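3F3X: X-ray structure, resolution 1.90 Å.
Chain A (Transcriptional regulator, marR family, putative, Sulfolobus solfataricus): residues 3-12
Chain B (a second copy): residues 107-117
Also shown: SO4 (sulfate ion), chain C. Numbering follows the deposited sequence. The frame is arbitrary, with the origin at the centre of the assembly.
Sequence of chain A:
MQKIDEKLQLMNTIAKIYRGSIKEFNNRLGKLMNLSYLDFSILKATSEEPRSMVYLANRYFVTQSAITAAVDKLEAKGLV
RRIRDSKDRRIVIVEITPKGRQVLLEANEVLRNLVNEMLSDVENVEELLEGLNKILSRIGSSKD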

# COMPACT_ATOMS: atom_id res chain seq x y z
N LYS A 3 1.07 22.60 -7.77
CA LYS A 3 0.09 21.87 -6.98
C LYS A 3 -0.45 20.69 -7.72
O LYS A 3 -0.82 19.68 -7.12
CB LYS A 3 -1.08 22.77 -6.59
CG LYS A 3 -0.65 24.14 -6.14
CD LYS A 3 -1.57 24.66 -5.06
CE LYS A 3 -1.04 25.98 -4.50
NZ LYS A 3 -1.77 26.45 -3.29
N ILE A 4 -0.50 20.82 -9.04
CA ILE A 4 -1.03 19.78 -9.89
C ILE A 4 -0.28 18.49 -9.66
O ILE A 4 -0.84 17.41 -9.82
CB ILE A 4 -0.88 20.17 -11.35
CG1 ILE A 4 0.61 20.24 -11.71
CG2 ILE A 4 -1.50 21.54 -11.59
CD1 ILE A 4 0.89 20.16 -13.18
N ASP A 5 0.99 18.60 -9.29
CA ASP A 5 1.84 17.43 -9.07
C ASP A 5 1.88 16.96 -7.63
O ASP A 5 2.23 15.80 -7.37
CB ASP A 5 3.26 17.72 -9.52
CG ASP A 5 3.34 18.09 -10.99
OD1 ASP A 5 2.75 17.36 -11.81
OD2 ASP A 5 4.00 19.10 -11.31
N GLU A 6 1.55 17.84 -6.69
CA GLU A 6 1.59 17.48 -5.28
C GLU A 6 0.70 16.32 -4.89
O GLU A 6 1.10 15.48 -4.09
CB GLU A 6 1.21 18.68 -4.41
CG GLU A 6 2.14 19.86 -4.54
CD GLU A 6 1.75 20.98 -3.62
OE1 GLU A 6 0.54 21.29 -3.56
OE2 GLU A 6 2.64 21.56 -2.96
N LYS A 7 -0.51 16.26 -5.45
CA LYS A 7 -1.42 15.18 -5.10
C LYS A 7 -0.90 13.82 -5.56
O LYS A 7 -1.02 12.83 -4.84
CB LYS A 7 -2.82 15.46 -5.65
CG LYS A 7 -3.46 16.68 -4.98
CD LYS A 7 -4.85 16.99 -5.53
CE LYS A 7 -5.40 18.26 -4.92
NZ LYS A 7 -6.74 18.64 -5.47
N LEU A 8 -0.32 13.77 -6.76
CA LEU A 8 0.21 12.50 -7.24
C LEU A 8 1.39 12.09 -6.36
O LEU A 8 1.57 10.91 -6.07
CB LEU A 8 0.69 12.62 -8.69
CG LEU A 8 1.39 11.36 -9.23
CD1 LEU A 8 0.50 10.13 -9.02
CD2 LEU A 8 1.72 11.54 -10.70
N GLN A 9 2.19 13.06 -5.94
CA GLN A 9 3.35 12.75 -5.10
C GLN A 9 2.87 12.21 -3.76
O GLN A 9 3.51 11.36 -3.15
CB GLN A 9 4.22 13.99 -4.89
CG GLN A 9 5.61 13.70 -4.34
CD GLN A 9 6.33 12.58 -5.10
OE1 GLN A 9 6.19 12.46 -6.31
NE2 GLN A 9 7.10 11.77 -4.38
N LEU A 10 1.72 12.72 -3.32
CA LEU A 10 1.13 12.28 -2.06
C LEU A 10 0.87 10.78 -2.18
O LEU A 10 1.18 10.00 -1.27
CB LEU A 10 -0.19 13.02 -1.83
CG LEU A 10 -0.82 12.95 -0.45
CD1 LEU A 10 0.11 13.62 0.56
CD2 LEU A 10 -2.16 13.67 -0.47
N MET A 11 0.31 10.38 -3.32
CA MET A 11 0.02 8.97 -3.57
C MET A 11 1.29 8.14 -3.74
O MET A 11 1.35 6.99 -3.31
CB MET A 11 -0.90 8.84 -4.79
CG MET A 11 -2.22 9.60 -4.66
SD MET A 11 -3.24 9.12 -3.21
CE MET A 11 -3.69 7.51 -3.66
N ASN A 12 2.32 8.72 -4.38
CA ASN A 12 3.57 8.00 -4.57
C ASN A 12 4.18 7.67 -3.21
O ASN A 12 4.73 6.59 -3.02
CB ASN A 12 4.58 8.85 -5.35
CG ASN A 12 4.22 8.98 -6.81
OD1 ASN A 12 3.64 8.08 -7.40
ND2 ASN A 12 4.58 10.11 -7.40
N ALA B 107 2.24 8.75 -19.29
CA ALA B 107 1.85 8.06 -18.06
C ALA B 107 1.66 9.07 -16.92
O ALA B 107 0.73 8.95 -16.12
CB ALA B 107 2.91 7.01 -17.67
N ASN B 108 2.55 10.06 -16.85
CA ASN B 108 2.47 11.10 -15.83
C ASN B 108 1.15 11.84 -15.97
O ASN B 108 0.47 12.12 -14.98
CB ASN B 108 3.63 12.08 -15.98
CG ASN B 108 3.51 13.27 -15.04
OD1 ASN B 108 3.31 14.41 -15.48
ND2 ASN B 108 3.61 13.02 -13.75
N GLU B 109 0.79 12.17 -17.21
CA GLU B 109 -0.46 12.88 -17.48
C GLU B 109 -1.66 12.06 -17.02
O GLU B 109 -2.58 12.59 -16.39
CB GLU B 109 -0.60 13.17 -18.97
CG GLU B 109 -1.69 14.17 -19.29
CD GLU B 109 -1.17 15.60 -19.33
OE1 GLU B 109 -0.29 15.95 -18.51
OE2 GLU B 109 -1.64 16.37 -20.19
N VAL B 110 -1.66 10.77 -17.35
CA VAL B 110 -2.75 9.87 -16.97
C VAL B 110 -2.91 9.80 -15.45
O VAL B 110 -4.02 9.97 -14.94
CB VAL B 110 -2.50 8.43 -17.52
CG1 VAL B 110 -3.47 7.46 -16.87
CG2 VAL B 110 -2.68 8.41 -19.03
N LEU B 111 -1.82 9.55 -14.74
CA LEU B 111 -1.87 9.44 -13.28
C LEU B 111 -2.19 10.76 -12.58
O LEU B 111 -2.96 10.78 -11.61
CB LEU B 111 -0.56 8.88 -12.74
CG LEU B 111 -0.28 7.42 -13.11
CD1 LEU B 111 1.02 6.96 -12.45
CD2 LEU B 111 -1.46 6.55 -12.67
N ARG B 112 -1.59 11.85 -13.06
CA ARG B 112 -1.80 13.17 -12.48
C ARG B 112 -3.27 13.60 -12.56
O ARG B 112 -3.84 14.11 -11.59
CB ARG B 112 -0.93 14.19 -13.20
CG ARG B 112 -0.79 15.54 -12.50
CD ARG B 112 -0.20 16.55 -13.47
NE ARG B 112 -1.10 16.78 -14.59
CZ ARG B 112 -0.73 17.21 -15.79
NH1 ARG B 112 0.54 17.46 -16.05
NH2 ARG B 112 -1.64 17.37 -16.74
N ASN B 113 -3.87 13.42 -13.73
CA ASN B 113 -5.27 13.79 -13.93
C ASN B 113 -6.18 12.90 -13.10
O ASN B 113 -7.15 13.38 -12.50
CB ASN B 113 -5.66 13.69 -15.41
CG ASN B 113 -4.98 14.73 -16.27
OD1 ASN B 113 -4.63 15.81 -15.79
ND2 ASN B 113 -4.80 14.43 -17.55
N LEU B 114 -5.87 11.61 -13.05
CA LEU B 114 -6.65 10.65 -12.28
C LEU B 114 -6.66 11.05 -10.81
O LEU B 114 -7.71 11.11 -10.18
CB LEU B 114 -6.08 9.24 -12.43
CG LEU B 114 -6.84 8.15 -11.67
CD1 LEU B 114 -8.29 8.11 -12.13
CD2 LEU B 114 -6.17 6.80 -11.91
N VAL B 115 -5.48 11.31 -10.26
CA VAL B 115 -5.39 11.70 -8.85
C VAL B 115 -6.04 13.05 -8.61
O VAL B 115 -6.75 13.26 -7.62
CB VAL B 115 -3.93 11.74 -8.38
CG1 VAL B 115 -3.87 12.23 -6.93
CG2 VAL B 115 -3.33 10.34 -8.48
N ASN B 116 -5.80 13.98 -9.52
CA ASN B 116 -6.40 15.30 -9.40
C ASN B 116 -7.92 15.17 -9.39
O ASN B 116 -8.59 15.82 -8.60
CB ASN B 116 -5.97 16.18 -10.57
CG ASN B 116 -6.71 17.51 -10.62
OD1 ASN B 116 -7.71 17.66 -11.34
ND2 ASN B 116 -6.23 18.49 -9.86
N GLU B 117 -8.45 14.34 -10.28
CA GLU B 117 -9.91 14.16 -10.37
C GLU B 117 -10.48 13.63 -9.07
O GLU B 117 -11.46 14.12 -8.54
CB GLU B 117 -10.29 13.18 -11.48
CG GLU B 117 -10.13 11.70 -11.10
CD GLU B 117 -10.81 10.74 -12.05
OE1 GLU B 117 -11.92 10.26 -11.71
OE2 GLU B 117 -10.26 10.48 -13.14
S SO4 C . 9.03 9.01 -6.53
O1 SO4 C . 7.73 8.42 -6.18
O2 SO4 C . 9.37 8.67 -7.91
O3 SO4 C . 10.07 8.48 -5.62
O4 SO4 C . 8.95 10.48 -6.39
O HOH W 1 -3.24 17.40 -11.17
O HOH W 2 2.94 14.76 -11.66
O HOH W 3 2.75 17.23 -14.73

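The two helices, one from each copy of the protein, cross at right angles with their axes 8.5 Å apart at closest approach. Perpendicular rods touch over a short length, so the contact is compact, and its centre is marked by L8(A) and R112(B), whose CA atoms lie 5.7 Å apart.

Apolar packing forms the heart of the contact. L8(A) points toward the other helix and acts as a knob, its side chain sitting in a hole lined by N108(B), L111(B), R112(B) and V115(B). A branched leucine suits this place because its two methyls fill the hole together: CD1 and CD2 of L8(A) each lie 4.1 Å from CB of L111(B), and CD1 of L8(A) also lies 3.9 Å from CG2 of V115(B). V115(B), also directed toward its partner, is a short, branched residue that fills space close to the backbone. Its CG1 is 3.6 Å from CB of K7(A) and 3.8 Å from CG of M11(A), so it packs against residues one helical turn apart. K7(A) thus contributes the aliphatic base of its side chain, and its extended chain carries the charged NZ outward to 4.4 Å from ND2 of N116(B), too far for a hydrogen bond.

R112(B) likewise uses its aliphatic portion across the contact. Its CG approaches the backbone O of I4(A) at 3.3 Å, and its CD lies 3.8 Å from CD1 of I4(A). The guanidinium is engaged within its own helix: NH2 of R112(B) forms a salt bridge with OE1 of E109(B) at 2.6 Å and a weak hydrogen bond to OD1 of N113(B) at 3.5 Å. A long, flexible arginine can therefore cover an apolar neighbour while its charge is paired elsewhere.

No direct hydrogen bond joins the two helices; water makes the polar links. OD1 of D5(A) accepts from water 2 at 2.6 Å, and that water accepts from ND2 of N108(B) at 2.8 Å. The same OD1 of D5(A) accepts from water 3 at 2.9 Å. Water 3 also donates to OD1 of N108(B) at 3.0 Å and accepts from NH1 of R112(B) at 2.6 Å. Asparagine suits this bridge because its amide both donates and accepts, whereas the aspartate carboxylate can accept from both waters. Water 1 donates to the backbone O of I4(A) at 2.8 Å and, weakly, to the backbone O of R112(B) at 3.4 Å.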